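Local coordinates for protein serine proteinase inhibitor 1 (Myxoma virus, PDB 6BJ5) that acts as a viral serpin, an inhibitor of serine proteases that is important in virulence, at residues T106-S118 against P129-L143. Numbering follows the deposited sequence.
Sequences TFNSENVKDVINS and PRVLDASLDRDTKML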
loop_
_atom_site.group_PDB
_atom_site.type_symbol
_atom_site.label_atom_id
_atom_site.label_comp_id
_atom_site.label_asym_id
_atom_site.label_seq_id
_atom_site.Cartn_x
_atom_site.Cartn_y
_atom_site.Cartn_z
ATOM N N THR A 106 -18.821 19.165 -8.198
ATOM C CA THR A 106 -20.125 18.690 -8.664
ATOM C C THR A 106 -19.965 17.291 -9.224
ATOM O O THR A 106 -19.479 17.129 -10.346
ATOM C CB THR A 106 -20.720 19.594 -9.742
ATOM O OG1 THR A 106 -20.834 20.932 -9.249
ATOM C CG2 THR A 106 -22.105 19.084 -10.121
ATOM N N PHE A 107 -20.438 16.291 -8.494
ATOM C CA PHE A 107 -20.168 14.930 -8.940
ATOM C C PHE A 107 -21.053 14.428 -10.078
ATOM O O PHE A 107 -21.025 13.221 -10.343
ATOM C CB PHE A 107 -20.241 13.941 -7.774
ATOM C CG PHE A 107 -18.995 13.921 -6.925
ATOM C CD1 PHE A 107 -17.826 13.344 -7.430
ATOM C CD2 PHE A 107 -18.990 14.424 -5.623
ATOM C CE1 PHE A 107 -16.676 13.305 -6.685
ATOM C CE2 PHE A 107 -17.829 14.372 -4.854
ATOM C CZ PHE A 107 -16.676 13.824 -5.390
ATOM N N ASN A 108 -21.814 15.278 -10.766
ATOM C CA ASN A 108 -22.561 14.811 -11.932
ATOM C C ASN A 108 -21.970 15.337 -13.237
ATOM O O ASN A 108 -21.928 14.597 -14.228
ATOM C CB ASN A 108 -24.045 15.209 -11.803
ATOM C CG ASN A 108 -24.921 14.738 -12.985
ATOM O OD1 ASN A 108 -24.435 14.341 -14.044
ATOM N ND2 ASN A 108 -26.228 14.700 -12.754
ATOM N N SER A 109 -21.430 16.559 -13.244
ATOM C CA SER A 109 -20.884 17.140 -14.468
ATOM C C SER A 109 -19.803 16.268 -15.101
ATOM O O SER A 109 -19.398 15.240 -14.544
ATOM C CB SER A 109 -20.323 18.536 -14.194
ATOM O OG SER A 109 -19.157 18.493 -13.386
ATOM N N GLU A 110 -19.323 16.679 -16.269
ATOM C CA GLU A 110 -18.410 15.856 -17.043
ATOM C C GLU A 110 -16.947 16.130 -16.744
ATOM O O GLU A 110 -16.134 15.202 -16.799
ATOM C CB GLU A 110 -18.673 16.057 -18.534
ATOM C CG GLU A 110 -20.138 15.931 -18.903
ATOM C CD GLU A 110 -20.342 15.189 -20.217
ATOM O OE1 GLU A 110 -21.453 14.671 -20.452
ATOM O OE2 GLU A 110 -19.383 15.106 -21.014
ATOM N N ASN A 111 -16.586 17.367 -16.414
ATOM C CA ASN A 111 -15.206 17.687 -16.089
ATOM C C ASN A 111 -14.888 17.521 -14.599
ATOM O O ASN A 111 -13.829 17.978 -14.153
ATOM C CB ASN A 111 -14.859 19.107 -16.562
ATOM C CG ASN A 111 -15.868 20.154 -16.101
ATOM O OD1 ASN A 111 -17.063 20.056 -16.388
ATOM N ND2 ASN A 111 -15.384 21.166 -15.388
ATOM N N VAL A 112 -15.762 16.867 -13.824
ATOM C CA VAL A 112 -15.451 16.632 -12.413
ATOM C C VAL A 112 -14.129 15.876 -12.292
ATOM O O VAL A 112 -13.224 16.279 -11.551
ATOM C CB VAL A 112 -16.622 15.916 -11.699
ATOM C CG1 VAL A 112 -16.723 14.439 -12.052
ATOM C CG2 VAL A 112 -16.509 16.071 -10.196
ATOM N N LYS A 113 -13.967 14.824 -13.091
ATOM C CA LYS A 113 -12.680 14.153 -13.215
ATOM C C LYS A 113 -11.574 15.125 -13.582
ATOM O O LYS A 113 -10.467 15.067 -13.035
ATOM C CB LYS A 113 -12.789 13.080 -14.277
ATOM C CG LYS A 113 -13.639 11.959 -13.876
ATOM C CD LYS A 113 -12.792 10.821 -13.691
ATOM C CE LYS A 113 -13.338 9.731 -14.355
ATOM N NZ LYS A 113 -12.310 8.842 -14.761
ATOM N N ASP A 114 -11.846 16.004 -14.546
ATOM C CA ASP A 114 -10.833 16.965 -14.961
ATOM C C ASP A 114 -10.478 17.898 -13.814
ATOM O O ASP A 114 -9.296 18.118 -13.536
ATOM C CB ASP A 114 -11.314 17.740 -16.192
ATOM C CG ASP A 114 -11.609 16.825 -17.376
ATOM O OD1 ASP A 114 -11.119 15.671 -17.370
ATOM O OD2 ASP A 114 -12.326 17.261 -18.307
ATOM N N VAL A 115 -11.490 18.414 -13.107
ATOM C CA VAL A 115 -11.232 19.254 -11.941
ATOM C C VAL A 115 -10.345 18.525 -10.947
ATOM O O VAL A 115 -9.400 19.102 -10.393
ATOM C CB VAL A 115 -12.548 19.690 -11.269
ATOM C CG1 VAL A 115 -12.244 20.661 -10.137
ATOM C CG2 VAL A 115 -13.517 20.312 -12.274
ATOM N N ILE A 116 -10.624 17.243 -10.713
ATOM C CA ILE A 116 -9.967 16.557 -9.607
ATOM C C ILE A 116 -8.557 16.124 -9.991
ATOM O O ILE A 116 -7.613 16.283 -9.208
ATOM C CB ILE A 116 -10.838 15.384 -9.118
ATOM C CG1 ILE A 116 -12.096 15.939 -8.437
ATOM C CG2 ILE A 116 -10.059 14.512 -8.138
ATOM C CD1 ILE A 116 -13.201 14.929 -8.246
ATOM N N ASN A 117 -8.376 15.603 -11.203
ATOM C CA ASN A 117 -7.024 15.330 -11.677
ATOM C C ASN A 117 -6.223 16.619 -11.834
ATOM O O ASN A 117 -5.068 16.703 -11.394
ATOM C CB ASN A 117 -7.089 14.545 -12.982
ATOM C CG ASN A 117 -7.420 13.083 -12.755
ATOM O OD1 ASN A 117 -6.572 12.306 -12.320
ATOM N ND2 ASN A 117 -8.673 12.710 -13.008
ATOM N N SER A 118 -6.828 17.650 -12.437
ATOM C CA SER A 118 -6.159 18.947 -12.528
ATOM C C SER A 118 -5.843 19.537 -11.160
ATOM O O SER A 118 -5.000 20.434 -11.069
ATOM C CB SER A 118 -7.006 19.933 -13.335
ATOM O OG SER A 118 -6.817 21.265 -12.892
ATOM N N PRO A 129 -3.686 10.821 -11.103
ATOM C CA PRO A 129 -4.087 9.411 -11.108
ATOM C C PRO A 129 -5.471 9.198 -11.700
ATOM O O PRO A 129 -6.417 8.946 -10.946
ATOM C CB PRO A 129 -4.086 9.070 -9.617
ATOM C CG PRO A 129 -4.609 10.359 -8.980
ATOM C CD PRO A 129 -4.119 11.500 -9.863
ATOM N N ARG A 130 -5.621 9.278 -13.026
ATOM C CA ARG A 130 -6.972 9.257 -13.582
ATOM C C ARG A 130 -7.609 7.868 -13.573
ATOM O O ARG A 130 -8.791 7.745 -13.936
ATOM C CB ARG A 130 -6.976 9.827 -15.006
ATOM C CG ARG A 130 -8.263 10.601 -15.291
ATOM C CD ARG A 130 -8.733 10.565 -16.735
ATOM N NE ARG A 130 -9.779 11.563 -16.940
ATOM C CZ ARG A 130 -11.017 11.286 -17.324
ATOM N NH1 ARG A 130 -11.368 10.034 -17.562
ATOM N NH2 ARG A 130 -11.898 12.264 -17.470
ATOM N N VAL A 131 -6.880 6.837 -13.122
ATOM C CA VAL A 131 -7.394 5.474 -12.991
ATOM C C VAL A 131 -8.371 5.443 -11.809
ATOM O O VAL A 131 -8.327 4.555 -10.947
ATOM C CB VAL A 131 -6.220 4.475 -12.843
ATOM C CG1 VAL A 131 -6.684 3.011 -12.790
ATOM C CG2 VAL A 131 -5.223 4.650 -13.985
ATOM N N LEU A 132 -9.261 6.435 -11.760
ATOM C CA LEU A 132 -10.249 6.566 -10.701
ATOM C C LEU A 132 -11.661 6.678 -11.266
ATOM O O LEU A 132 -12.575 7.110 -10.559
ATOM C CB LEU A 132 -9.928 7.768 -9.803
ATOM C CG LEU A 132 -9.889 9.214 -10.353
ATOM C CD1 LEU A 132 -11.239 9.879 -10.334
ATOM C CD2 LEU A 132 -8.937 10.098 -9.574
ATOM N N ASP A 133 -11.865 6.317 -12.539
ATOM C CA ASP A 133 -13.237 6.218 -13.025
ATOM C C ASP A 133 -13.920 4.969 -12.519
ATOM O O ASP A 133 -15.154 4.907 -12.505
ATOM C CB ASP A 133 -13.317 6.220 -14.549
ATOM C CG ASP A 133 -14.729 6.513 -15.042
ATOM O OD1 ASP A 133 -15.261 7.612 -14.779
ATOM O OD2 ASP A 133 -15.328 5.629 -15.681
ATOM N N ALA A 134 -13.135 3.970 -12.130
ATOM C CA ALA A 134 -13.662 2.858 -11.356
ATOM C C ALA A 134 -14.476 3.326 -10.150
ATOM O O ALA A 134 -15.420 2.642 -9.737
ATOM C CB ALA A 134 -12.516 1.951 -10.913
ATOM N N SER A 135 -14.150 4.493 -9.583
ATOM C CA SER A 135 -14.668 4.880 -8.278
ATOM C C SER A 135 -15.656 6.043 -8.276
ATOM O O SER A 135 -16.315 6.258 -7.253
ATOM C CB SER A 135 -13.473 5.256 -7.381
ATOM O OG SER A 135 -13.770 5.174 -6.005
ATOM N N LEU A 136 -15.855 6.744 -9.387
ATOM C CA LEU A 136 -16.805 7.856 -9.428
ATOM C C LEU A 136 -18.082 7.425 -10.124
ATOM O O LEU A 136 -18.082 7.128 -11.322
ATOM C CB LEU A 136 -16.232 9.106 -10.075
ATOM C CG LEU A 136 -15.199 9.698 -9.125
ATOM C CD1 LEU A 136 -14.475 10.884 -9.743
ATOM C CD2 LEU A 136 -15.825 10.039 -7.785
ATOM N N ASP A 137 -19.118 7.282 -9.336
ATOM C CA ASP A 137 -20.484 7.069 -9.772
ATOM C C ASP A 137 -21.094 8.456 -10.059
ATOM O O ASP A 137 -20.394 9.470 -10.038
ATOM C CB ASP A 137 -21.140 6.213 -8.679
ATOM C CG ASP A 137 -22.621 6.264 -8.684
ATOM O OD1 ASP A 137 -23.240 5.559 -9.504
ATOM O OD2 ASP A 137 -23.170 6.986 -7.833
ATOM N N ARG A 138 -22.390 8.543 -10.342
ATOM C CA ARG A 138 -23.050 9.840 -10.465
ATOM C C ARG A 138 -23.816 10.252 -9.215
ATOM O O ARG A 138 -24.190 11.412 -9.085
ATOM C CB ARG A 138 -24.005 9.835 -11.662
ATOM C CG ARG A 138 -23.496 10.627 -12.853
ATOM C CD ARG A 138 -24.495 10.638 -13.996
ATOM N NE ARG A 138 -24.387 11.855 -14.792
ATOM C CZ ARG A 138 -23.508 12.018 -15.772
ATOM N NH1 ARG A 138 -23.464 13.157 -16.447
ATOM N NH2 ARG A 138 -22.670 11.034 -16.066
ATOM N N ASP A 139 -23.945 9.335 -8.271
ATOM C CA ASP A 139 -24.574 9.634 -6.999
ATOM C C ASP A 139 -23.475 9.810 -5.942
ATOM O O ASP A 139 -23.765 9.833 -4.746
ATOM C CB ASP A 139 -25.529 8.512 -6.590
ATOM C CG ASP A 139 -26.640 8.298 -7.600
ATOM O OD1 ASP A 139 -27.483 7.403 -7.375
ATOM O OD2 ASP A 139 -26.671 9.023 -8.615
ATOM N N THR A 140 -22.214 9.912 -6.376
ATOM C CA THR A 140 -21.121 10.010 -5.439
ATOM C C THR A 140 -21.159 11.400 -4.791
ATOM O O THR A 140 -21.265 12.401 -5.484
ATOM C CB THR A 140 -19.798 9.715 -6.164
ATOM O OG1 THR A 140 -19.642 8.286 -6.358
ATOM C CG2 THR A 140 -18.612 10.441 -5.522
ATOM N N LYS A 141 -21.322 11.468 -3.455
ATOM C CA LYS A 141 -21.338 12.779 -2.794
ATOM C C LYS A 141 -20.062 13.147 -2.062
ATOM O O LYS A 141 -19.915 14.323 -1.734
ATOM C CB LYS A 141 -22.527 12.975 -1.797
ATOM C CG LYS A 141 -23.964 12.678 -2.289
ATOM C CD LYS A 141 -24.220 13.533 -3.569
ATOM C CE LYS A 141 -24.181 12.626 -4.867
ATOM N NZ LYS A 141 -23.831 13.211 -6.239
ATOM N N MET A 142 -19.091 12.249 -1.925
ATOM C CA MET A 142 -17.825 12.603 -1.301
ATOM C C MET A 142 -16.713 11.758 -1.919
ATOM O O MET A 142 -16.965 10.628 -2.338
ATOM C CB MET A 142 -17.895 12.352 0.199
ATOM C CG MET A 142 -17.547 10.890 0.562
ATOM S SD MET A 142 -17.860 10.554 2.277
ATOM C CE MET A 142 -17.369 12.144 2.918
ATOM N N LEU A 143 -15.502 12.303 -2.042
ATOM C CA LEU A 143 -14.369 11.475 -2.426
ATOM C C LEU A 143 -13.250 11.764 -1.442
ATOM O O LEU A 143 -12.842 12.920 -1.292
ATOM C CB LEU A 143 -13.935 11.749 -3.868
ATOM C CG LEU A 143 -12.736 10.883 -4.237
ATOM C CD1 LEU A 143 -13.249 9.448 -4.485
ATOM C CD2 LEU A 143 -12.024 11.435 -5.446
#
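The ring of Phe-107 is overlain by the methyl of Thr-140, whose CG2 sits 3.6 Å from the ring centroid and almost on the ring normal, a CH-pi contact. Leu-136 crosses the same ring at about a right angle, its CD2 3.5 Å from CE1 of Phe-107, while CB of Leu-143 lies 3.8 Å from CZ of Phe-107. Phe-79 of strand 73-81 also touches Phe-107, adding to this apolar cluster. On the exposed flank, OD1 of Asn-108 faces both NE and NH1 of Arg-138 through two weak, strongly bent hydrogen bonds, with amide and guanidinium planes nearly perpendicular. Beside helix 112-120, CD of Lys-113 rests over one guanidinium face of Arg-130; a long, weak salt bridge joins NH2 of Arg-130 to OD1 of Asp-114 (3.5 Å), which lies at the guanidinium edge. CG of Asn-117 lies beside its own backbone N (chi1 -77°), turning the amide back along the helix to give ND2 to O of Lys-113 (3.0 Å), and this amide packs against CG of Arg-130. The contact thus lays 129-136 against helix 112-120, probably serpin helix F, and 136-143 against the loop leading into it, where the chain enters strand 142-153 of beta-sheet A of the serpin fold.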